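Local coordinates for protein phosphoserine aminotransferase (Bacillus alcalophilus, PDB 1W23) that catalyses the pyridoxal-phosphate-dependent, reversible transamination between phosphoserine and 3-phosphohydroxypyruvate in serine biosynthesis, and likewise acts on phosphohydroxythreonine, at residues Asn55-Leu60 with Ile69-Gly74; Gly74-Gln79 with Ile170-Ser175; Asn95-Gly100 with Thr156-Phe161. One frame throughout, in Å; residues are numbered along the deposited sequence.

Contact 1 of 3, residues Asn55-Leu60 with Ile69-Gly74; sequences NLLREL and ILFLQG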
loop_
_atom_site.group_PDB
_atom_site.type_symbol
_atom_site.label_atom_id
_atom_site.label_comp_id
_atom_site.label_asym_id
_atom_site.label_seq_id
_atom_site.Cartn_x
_atom_site.Cartn_y
_atom_site.Cartn_z
ATOM N N ASN A 55 13.949 -10.898 8.839
ATOM C CA ASN A 55 14.822 -12.012 9.246
ATOM C C ASN A 55 14.332 -13.347 8.683
ATOM O O ASN A 55 15.160 -14.190 8.315
ATOM C CB ASN A 55 14.916 -12.030 10.773
ATOM C CG ASN A 55 15.767 -10.847 11.261
ATOM O OD1 ASN A 55 16.482 -10.176 10.531
ATOM N ND2 ASN A 55 15.664 -10.597 12.561
ATOM N N LEU A 56 13.026 -13.540 8.598
ATOM C CA LEU A 56 12.477 -14.765 8.025
ATOM C C LEU A 56 12.809 -14.821 6.548
ATOM O O LEU A 56 13.213 -15.871 6.030
ATOM C CB LEU A 56 10.973 -14.828 8.257
ATOM C CG LEU A 56 10.531 -15.178 9.664
ATOM C CD1 LEU A 56 9.058 -14.883 9.921
ATOM C CD2 LEU A 56 10.811 -16.658 9.910
ATOM N N LEU A 57 12.631 -13.711 5.802
ATOM C CA LEU A 57 13.001 -13.745 4.395
ATOM C C LEU A 57 14.488 -14.066 4.175
ATOM O O LEU A 57 14.871 -14.843 3.312
ATOM C CB LEU A 57 12.704 -12.374 3.739
ATOM C CG LEU A 57 11.301 -12.202 3.211
ATOM C CD1 LEU A 57 10.878 -10.745 3.043
ATOM C CD2 LEU A 57 11.170 -12.919 1.866
ATOM N N ARG A 58 15.304 -13.451 5.045
ATOM C CA ARG A 58 16.742 -13.644 4.967
ATOM C C ARG A 58 17.138 -15.076 5.172
ATOM O O ARG A 58 17.950 -15.629 4.449
ATOM C CB ARG A 58 17.388 -12.753 6.000
ATOM C CG ARG A 58 18.867 -12.782 6.016
ATOM C CD ARG A 58 19.489 -11.629 6.835
ATOM N NE ARG A 58 19.072 -10.275 6.378
ATOM C CZ ARG A 58 19.670 -9.682 5.334
ATOM N NH1 ARG A 58 20.677 -10.141 4.608
ATOM N NH2 ARG A 58 19.263 -8.453 4.954
ATOM N N GLU A 59 16.541 -15.704 6.198
ATOM C CA GLU A 59 16.812 -17.119 6.488
ATOM C C GLU A 59 16.288 -17.991 5.349
ATOM O O GLU A 59 16.975 -18.933 4.904
ATOM C CB GLU A 59 16.138 -17.529 7.830
ATOM C CG GLU A 59 16.233 -18.960 8.222
ATOM C CD GLU A 59 15.490 -19.328 9.507
ATOM O OE1 GLU A 59 14.802 -18.462 10.109
ATOM O OE2 GLU A 59 15.580 -20.533 9.773
ATOM N N LEU A 60 15.054 -17.769 4.899
ATOM C CA LEU A 60 14.405 -18.662 3.975
ATOM C C LEU A 60 15.049 -18.633 2.619
ATOM O O LEU A 60 15.132 -19.702 1.978
ATOM C CB LEU A 60 12.911 -18.334 3.890
ATOM C CG LEU A 60 12.098 -18.723 5.089
ATOM C CD1 LEU A 60 10.722 -18.044 5.067
ATOM C CD2 LEU A 60 11.938 -20.237 5.174
ATOM N N ILE A 69 16.616 -5.824 2.653
ATOM C CA ILE A 69 15.241 -6.140 2.321
ATOM C C ILE A 69 14.399 -4.887 2.530
ATOM O O ILE A 69 14.372 -4.396 3.668
ATOM C CB ILE A 69 14.755 -7.303 3.190
ATOM C CG1 ILE A 69 15.615 -8.563 2.957
ATOM C CG2 ILE A 69 13.279 -7.604 2.947
ATOM C CD1 ILE A 69 15.510 -9.548 4.111
ATOM N N LEU A 70 13.760 -4.406 1.503
ATOM C CA LEU A 70 12.861 -3.260 1.557
ATOM C C LEU A 70 11.424 -3.733 1.460
ATOM O O LEU A 70 11.119 -4.678 0.716
ATOM C CB LEU A 70 13.136 -2.271 0.440
ATOM C CG LEU A 70 14.573 -1.820 0.274
ATOM C CD1 LEU A 70 14.678 -0.860 -0.918
ATOM C CD2 LEU A 70 15.114 -1.125 1.502
ATOM N N PHE A 71 10.537 -3.030 2.171
ATOM C CA PHE A 71 9.094 -3.218 2.111
ATOM C C PHE A 71 8.504 -1.894 1.620
ATOM O O PHE A 71 8.460 -0.928 2.377
ATOM C CB PHE A 71 8.507 -3.578 3.455
ATOM C CG PHE A 71 9.015 -4.870 4.070
ATOM C CD1 PHE A 71 9.229 -4.966 5.413
ATOM C CD2 PHE A 71 9.271 -6.004 3.283
ATOM C CE1 PHE A 71 9.689 -6.138 5.991
ATOM C CE2 PHE A 71 9.743 -7.160 3.877
ATOM C CZ PHE A 71 9.926 -7.252 5.225
ATOM N N LEU A 72 8.058 -1.861 0.366
ATOM C CA LEU A 72 7.595 -0.633 -0.293
ATOM C C LEU A 72 6.137 -0.756 -0.680
ATOM O O LEU A 72 5.626 -1.852 -0.961
ATOM C CB LEU A 72 8.439 -0.344 -1.533
ATOM C CG LEU A 72 9.938 -0.198 -1.262
ATOM C CD1 LEU A 72 10.635 0.184 -2.562
ATOM C CD2 LEU A 72 10.239 0.818 -0.187
ATOM N N GLN A 73 5.477 0.368 -0.781
ATOM C CA GLN A 73 4.143 0.462 -1.386
ATOM C C GLN A 73 4.287 0.628 -2.882
ATOM O O GLN A 73 5.351 1.028 -3.389
ATOM C CB GLN A 73 3.373 1.604 -0.755
ATOM C CG GLN A 73 3.136 1.472 0.737
ATOM C CD GLN A 73 2.263 2.606 1.262
ATOM O OE1 GLN A 73 1.097 2.720 0.846
ATOM N NE2 GLN A 73 2.801 3.425 2.169
ATOM N N GLY A 74 3.187 0.359 -3.602
ATOM C CA GLY A 74 3.062 0.712 -5.016
ATOM C C GLY A 74 2.970 -0.421 -5.971
ATOM O O GLY A 74 2.722 -0.249 -7.182
HETATM O O HOH W 1 17.158 -6.380 5.841
#
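Ile69 sits where Leu57 and Arg58 meet it from helix 44-61, its CD1 touching both and its CG2 Leu57 again. Its CD1 lies 4.0 Å from Leu57 CB and, at the same separation, meets Arg58 NH2, approaching the guanidinium obliquely. The other branch, Ile69 CG2, is 4.0 Å from Leu57 CD1. Leu57 occupies two conformers; in the one described, the same CD1 also reaches Phe71 CE2 at 3.9 Å, touching the ring at its edge, in its plane. Ile69 can serve both helix residues because CG1 stands beside the backbone N (chi1 -60°) while CG2 is anti to it, which sends CD1 to Leu57 CB and the guanidinium and CG2 to the end of Leu57. An alanine here is likely to leave the Arg58 guanidinium and Leu57 without their shared apolar neighbour and open a gap between helix and strand.

Polar atoms border these carbons. Water 1 lies in the guanidinium plane, 3.1 Å from Arg58 NH2, and accepts a second hydrogen bond from Ile69 N at 3.3 Å. Arg58 NH2 also donates to Tyr67 O, so the arginine, bent at chi3 (-57°), is tied to the start of strand 67-72 both directly and through water.

Further out, His50 of the same helix meets the Phe71 ring edge-to-face, and Leu251 and Leu247 of helix 241-256 pack against Leu57 and Phe71 respectively. The short helix and strand axes approach to 10.1 Å. Helix 44-61 thereby leans on an outermost strand of the large mixed sheet. No direct hydrogen bond joins the two segments: aliphatic and ring carbons make the interior of this joint, while Arg58 NH2 bonds to a backbone carbonyl and a water at the margin.

Contact 2 of 3, residues Gly74-Gln79 with Ile170-Ser175; sequences GGASLQ and IADMSS. With PLP (pyridoxal-5'-phosphate), chain J.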
loop_
_atom_site.group_PDB
_atom_site.type_symbol
_atom_site.label_atom_id
_atom_site.label_comp_id
_atom_site.label_asym_id
_atom_site.label_seq_id
_atom_site.Cartn_x
_atom_site.Cartn_y
_atom_site.Cartn_z
ATOM N N GLY A 74 3.187 0.359 -3.602
ATOM C CA GLY A 74 3.062 0.712 -5.016
ATOM C C GLY A 74 2.970 -0.421 -5.971
ATOM O O GLY A 74 2.722 -0.249 -7.182
ATOM N N GLY A 75 3.188 -1.656 -5.501
ATOM C CA GLY A 75 3.167 -2.852 -6.323
ATOM C C GLY A 75 4.435 -3.049 -7.107
ATOM O O GLY A 75 5.327 -2.183 -7.190
ATOM N N ALA A 76 4.509 -4.194 -7.785
ATOM C CA ALA A 76 5.587 -4.354 -8.766
ATOM C C ALA A 76 5.514 -3.289 -9.841
ATOM O O ALA A 76 6.555 -2.875 -10.389
ATOM C CB ALA A 76 5.567 -5.760 -9.371
ATOM N N SER A 77 4.299 -2.800 -10.167
ATOM C CA SER A 77 4.196 -1.812 -11.244
ATOM C C SER A 77 4.972 -0.543 -10.919
ATOM O O SER A 77 5.547 0.064 -11.828
ATOM C CB SER A 77 2.738 -1.464 -11.523
ATOM O OG SER A 77 2.029 -2.599 -11.990
ATOM N N LEU A 78 5.020 -0.106 -9.628
ATOM C CA LEU A 78 5.822 1.052 -9.339
ATOM C C LEU A 78 7.282 0.767 -9.493
ATOM O O LEU A 78 8.079 1.664 -9.871
ATOM C CB LEU A 78 5.509 1.622 -7.936
ATOM C CG LEU A 78 6.130 2.990 -7.659
ATOM C CD1 LEU A 78 5.619 4.098 -8.580
ATOM C CD2 LEU A 78 5.896 3.361 -6.203
ATOM N N GLN A 79 7.736 -0.475 -9.222
ATOM C CA GLN A 79 9.126 -0.832 -9.449
ATOM C C GLN A 79 9.501 -0.754 -10.922
ATOM O O GLN A 79 10.677 -0.473 -11.213
ATOM C CB GLN A 79 9.401 -2.254 -8.903
ATOM C CG GLN A 79 9.211 -2.360 -7.393
ATOM C CD GLN A 79 10.093 -1.317 -6.697
ATOM O OE1 GLN A 79 11.333 -1.375 -6.878
ATOM N NE2 GLN A 79 9.496 -0.419 -5.956
ATOM N N ILE A 170 18.575 -8.011 -12.773
ATOM C CA ILE A 170 17.392 -7.555 -12.011
ATOM C C ILE A 170 16.229 -8.425 -12.402
ATOM O O ILE A 170 16.062 -8.710 -13.619
ATOM C CB ILE A 170 17.055 -6.083 -12.343
ATOM C CG1 ILE A 170 18.361 -5.320 -12.338
ATOM C CG2 ILE A 170 15.905 -5.602 -11.468
ATOM C CD1 ILE A 170 18.635 -4.348 -11.279
ATOM N N ALA A 171 15.448 -8.869 -11.416
ATOM C CA ALA A 171 14.325 -9.753 -11.753
ATOM C C ALA A 171 13.031 -9.361 -11.053
ATOM O O ALA A 171 12.985 -9.156 -9.829
ATOM C CB ALA A 171 14.670 -11.192 -11.334
ATOM N N ASP A 172 11.976 -9.335 -11.849
ATOM C CA ASP A 172 10.593 -9.278 -11.387
ATOM C C ASP A 172 10.190 -10.723 -11.091
ATOM O O ASP A 172 9.903 -11.524 -11.989
ATOM C CB ASP A 172 9.682 -8.703 -12.477
ATOM C CG ASP A 172 8.208 -8.709 -12.130
ATOM O OD1 ASP A 172 7.832 -9.172 -11.005
ATOM O OD2 ASP A 172 7.433 -8.249 -12.992
ATOM N N MET A 173 10.208 -11.055 -9.794
ATOM C CA MET A 173 9.873 -12.390 -9.290
ATOM C C MET A 173 8.497 -12.409 -8.646
ATOM O O MET A 173 8.213 -13.283 -7.797
ATOM C CB MET A 173 10.926 -12.941 -8.312
ATOM C CG MET A 173 12.337 -13.000 -8.989
ATOM S SD MET A 173 13.441 -13.955 -7.933
ATOM C CE MET A 173 14.897 -14.076 -8.987
ATOM N N SER A 174 7.617 -11.491 -9.011
ATOM C CA SER A 174 6.308 -11.396 -8.386
ATOM C C SER A 174 5.590 -12.722 -8.261
ATOM O O SER A 174 5.029 -13.009 -7.192
ATOM C CB SER A 174 5.417 -10.454 -9.160
ATOM O OG SER A 174 5.867 -9.104 -9.107
ATOM N N SER A 175 5.568 -13.555 -9.315
ATOM C CA SER A 175 4.728 -14.735 -9.284
ATOM C C SER A 175 5.468 -16.034 -8.983
ATOM O O SER A 175 4.824 -17.095 -8.984
ATOM C CB SER A 175 3.858 -14.801 -10.526
ATOM O OG SER A 175 4.657 -14.728 -11.698
HETATM N N1 PLP J . 4.815 -8.561 -12.530
HETATM C C2 PLP J . 4.296 -9.845 -12.499
HETATM C C2A PLP J . 5.194 -10.937 -12.946
HETATM C C3 PLP J . 3.000 -10.052 -12.053
HETATM O O3 PLP J . 2.517 -11.273 -12.000
HETATM C C4 PLP J . 2.193 -8.928 -11.644
HETATM C C4A PLP J . 0.831 -9.179 -11.103
HETATM C C5 PLP J . 2.766 -7.646 -11.680
HETATM C C6 PLP J . 4.061 -7.495 -12.149
HETATM C C5A PLP J . 2.004 -6.408 -11.305
HETATM O O4P PLP J . 1.973 -6.303 -9.834
HETATM P P PLP J . 1.133 -5.084 -9.145
HETATM O O1P PLP J . -0.298 -5.271 -9.547
HETATM O O2P PLP J . 1.719 -3.787 -9.682
HETATM O O3P PLP J . 1.450 -5.303 -7.675
#
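Ala76 and Ser174 meet at 3.4 Å (CB to OG), both beside the cofactor. Leading up to this point, Ile170 packs on Leu83 and Leu87 of helix 75-87, and Ala171 pairs through its backbone with strand 189-193. Asp172, at the strand's C-terminal end, sends OD2 to within 2.7 Å of PLP N1, the aspartate-pyridine pairing familiar from fold-type I PLP enzymes. Its CG is anti to the backbone N (chi1 175°), and OD1 is fixed by an Asx turn: Ser174 N meets it nearly along the C-O bond direction at 3.1 Å, and Ser174 OG reaches its syn lone pair at 2.7 Å. Ser174 CB lies 3.6 Å from PLP C2, and Ala76 CB approaches C6 from the same side of the ring. Ser175 OG turns to Thr152 and Asn150.

At the other end of the cofactor, the N-terminal end of helix 75-87 takes the phosphate: Ser77 N (2.8 Å) and Ser77 OG (2.6 Å) both donate to PLP O2P, and Ala76 N to O3P. Asn237 and Thr238 of the second subunit also bind PLP. The segments thus divide the cofactor, helix start to phosphate and strand end to pyridine nitrogen, with Ser174 positioning the aspartate.

Contact 3 of 3, residues Asn95-Gly100 with Thr156-Phe161; sequences NYVLTG and TQYQNF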
loop_
_atom_site.group_PDB
_atom_site.type_symbol
_atom_site.label_atom_id
_atom_site.label_comp_id
_atom_site.label_asym_id
_atom_site.label_seq_id
_atom_site.Cartn_x
_atom_site.Cartn_y
_atom_site.Cartn_z
ATOM N N ASN A 95 18.398 -2.894 -20.429
ATOM C CA ASN A 95 18.338 -4.049 -21.329
ATOM C C ASN A 95 17.367 -5.084 -20.770
ATOM O O ASN A 95 17.503 -5.448 -19.595
ATOM C CB ASN A 95 19.753 -4.638 -21.481
ATOM C CG ASN A 95 19.920 -5.496 -22.715
ATOM O OD1 ASN A 95 18.969 -5.659 -23.501
ATOM N ND2 ASN A 95 21.142 -6.032 -22.925
ATOM N N TYR A 96 16.393 -5.507 -21.550
ATOM C CA TYR A 96 15.263 -6.347 -21.099
ATOM C C TYR A 96 15.222 -7.635 -21.882
ATOM O O TYR A 96 15.383 -7.657 -23.103
ATOM C CB TYR A 96 13.897 -5.577 -21.344
ATOM C CG TYR A 96 13.742 -4.517 -20.241
ATOM C CD1 TYR A 96 14.469 -3.334 -20.325
ATOM C CD2 TYR A 96 12.945 -4.700 -19.125
ATOM C CE1 TYR A 96 14.373 -2.362 -19.354
ATOM C CE2 TYR A 96 12.856 -3.739 -18.096
ATOM C CZ TYR A 96 13.558 -2.574 -18.220
ATOM O OH TYR A 96 13.557 -1.619 -17.229
ATOM N N VAL A 97 14.898 -8.732 -21.188
ATOM C CA VAL A 97 14.564 -9.998 -21.801
ATOM C C VAL A 97 13.045 -10.112 -21.772
ATOM O O VAL A 97 12.427 -10.098 -20.689
ATOM C CB VAL A 97 15.213 -11.203 -21.123
ATOM C CG1 VAL A 97 14.850 -12.521 -21.828
ATOM C CG2 VAL A 97 16.725 -11.067 -21.038
ATOM N N LEU A 98 12.413 -10.210 -22.941
ATOM C CA LEU A 98 10.972 -10.270 -23.024
ATOM C C LEU A 98 10.463 -11.720 -23.046
ATOM O O LEU A 98 10.734 -12.449 -24.011
ATOM C CB LEU A 98 10.445 -9.560 -24.255
ATOM C CG LEU A 98 10.777 -8.037 -24.334
ATOM C CD1 LEU A 98 10.160 -7.428 -25.595
ATOM C CD2 LEU A 98 10.297 -7.302 -23.086
ATOM N N THR A 99 9.756 -12.129 -21.976
ATOM C CA THR A 99 9.194 -13.456 -21.890
ATOM C C THR A 99 7.706 -13.443 -21.598
ATOM O O THR A 99 7.096 -14.499 -21.396
ATOM C CB THR A 99 9.940 -14.354 -20.897
ATOM O OG1 THR A 99 10.177 -13.634 -19.648
ATOM C CG2 THR A 99 11.313 -14.763 -21.421
ATOM N N GLY A 100 7.057 -12.278 -21.594
ATOM C CA GLY A 100 5.618 -12.173 -21.486
ATOM C C GLY A 100 5.181 -10.740 -21.418
ATOM O O GLY A 100 5.952 -9.804 -21.673
ATOM N N THR A 156 4.954 -19.571 -18.271
ATOM C CA THR A 156 6.328 -20.003 -18.481
ATOM C C THR A 156 7.219 -19.481 -17.352
ATOM O O THR A 156 6.876 -18.491 -16.689
ATOM C CB THR A 156 6.874 -19.503 -19.838
ATOM O OG1 THR A 156 6.879 -18.079 -19.760
ATOM C CG2 THR A 156 6.061 -19.984 -21.016
ATOM N N GLN A 157 8.363 -20.143 -17.151
ATOM C CA GLN A 157 9.214 -19.824 -16.012
ATOM C C GLN A 157 10.653 -20.197 -16.304
ATOM O O GLN A 157 10.930 -21.263 -16.884
ATOM C CB GLN A 157 8.701 -20.637 -14.796
ATOM C CG GLN A 157 9.385 -20.415 -13.489
ATOM C CD GLN A 157 8.807 -21.255 -12.378
ATOM O OE1 GLN A 157 8.221 -22.334 -12.620
ATOM N NE2 GLN A 157 8.944 -20.782 -11.112
ATOM N N TYR A 158 11.568 -19.349 -15.866
ATOM C CA TYR A 158 12.995 -19.655 -15.876
ATOM C C TYR A 158 13.278 -20.884 -15.024
ATOM O O TYR A 158 12.855 -20.961 -13.866
ATOM C CB TYR A 158 13.804 -18.478 -15.361
ATOM C CG TYR A 158 14.007 -17.333 -16.343
ATOM C CD1 TYR A 158 12.963 -16.491 -16.710
ATOM C CD2 TYR A 158 15.264 -17.065 -16.880
ATOM C CE1 TYR A 158 13.158 -15.434 -17.594
ATOM C CE2 TYR A 158 15.457 -16.026 -17.749
ATOM C CZ TYR A 158 14.418 -15.205 -18.118
ATOM O OH TYR A 158 14.650 -14.169 -19.006
ATOM N N GLN A 159 14.066 -21.823 -15.574
ATOM C CA GLN A 159 14.501 -23.002 -14.822
ATOM C C GLN A 159 15.724 -22.700 -14.001
ATOM O O GLN A 159 15.948 -23.426 -13.011
ATOM C CB GLN A 159 14.840 -24.161 -15.789
ATOM C CG GLN A 159 13.631 -24.504 -16.636
ATOM C CD GLN A 159 12.420 -24.797 -15.768
ATOM O OE1 GLN A 159 12.489 -25.796 -15.005
ATOM N NE2 GLN A 159 11.385 -23.959 -15.821
ATOM N N ASN A 160 16.500 -21.754 -14.402
ATOM C CA ASN A 160 17.752 -21.312 -13.764
ATOM C C ASN A 160 18.013 -19.931 -14.342
ATOM O O ASN A 160 17.199 -19.446 -15.173
ATOM C CB ASN A 160 18.882 -22.310 -13.977
ATOM C CG ASN A 160 18.903 -22.754 -15.421
ATOM O OD1 ASN A 160 18.999 -21.893 -16.294
ATOM N ND2 ASN A 160 18.801 -24.053 -15.666
ATOM N N PHE A 161 19.047 -19.273 -13.892
ATOM C CA PHE A 161 19.253 -17.861 -14.184
ATOM C C PHE A 161 20.611 -17.661 -14.776
ATOM O O PHE A 161 21.582 -18.326 -14.424
ATOM C CB PHE A 161 19.095 -17.035 -12.899
ATOM C CG PHE A 161 17.674 -17.130 -12.380
ATOM C CD1 PHE A 161 17.374 -17.817 -11.242
ATOM C CD2 PHE A 161 16.638 -16.521 -13.075
ATOM C CE1 PHE A 161 16.048 -17.911 -10.814
ATOM C CE2 PHE A 161 15.319 -16.604 -12.629
ATOM C CZ PHE A 161 15.018 -17.275 -11.468
HETATM O O HOH W 2 12.472 -12.359 -18.960
HETATM O O HOH W 3 7.516 -17.062 -22.149
#
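Thr99 and Thr156 mark the nearest backbone approach, 7.9 Å between CA atoms, too wide for strand pairing, and no direct hydrogen bond crosses. The contact joins the end of strand 93-98, in the seven-stranded sheet of the fold-type I aminotransferase large domain, to the short hairpin of strands 150-151 and 156-157. Tyr158 spans the gap. Its OH presses on Val97 CG1 at 3.3 Å, and Thr99 OG1 lies near the ring plane at the edge, 4.0 Å from CE1, the two side chains crossing at about a right angle. CG1 of Val97 is anti to the backbone N (chi1 -179°), which places this methyl against the phenol oxygen. Ile147 of the neighbouring strand 142-148 packs on both Val97 and Tyr158.

Two waters bridge the polar groups of the interface. Water 2, in the plane of the Tyr158 ring, is 2.8 Å from the phenol OH and donates to Val97 O and to Thr99 OG1 (2.7 Å), so three groups from both segments grip one molecule. Water 3 links Thr99 O with Thr156 OG1, which stand 3.9 Å apart with no direct hydrogen bond between them.

Asn151, on the partner strand of the hairpin, ties the two threonines together from outside: its OD1 pairs with Thr99 OG1 and its ND2 with Thr156 OG1. With direct and water-mediated partners, both hydroxyls are satisfied in a buried setting. Beyond Tyr158, Arg180 takes the Tyr158 carbonyl oxygen, and the chain is braced locally as Gln159 NE2 donates to Gln157 O at 2.9 Å, arriving 49° above the carbonyl plane.

Overall arrangement
All three contacts are buried and reach the same seven-stranded sheet, but their chemistry changes with position. Contact 1, on an outermost strand of that sheet, is chiefly hydrocarbon with an arginine at its margin. Contact 2, nearest the chain's centre, is made largely through the cofactor. Contact 3 relies on waters and hydroxyls. Contacts 1 and 2 share Gly74, where strand 67-72 leads into helix 75-87, and both touch the second subunit, whereas contact 3 touches no other chain. Contacts 2 and 3 meet where Met173 CE packs on Phe161 CZ; contacts 1 and 3 stay about 13 Å apart at their nearest atoms.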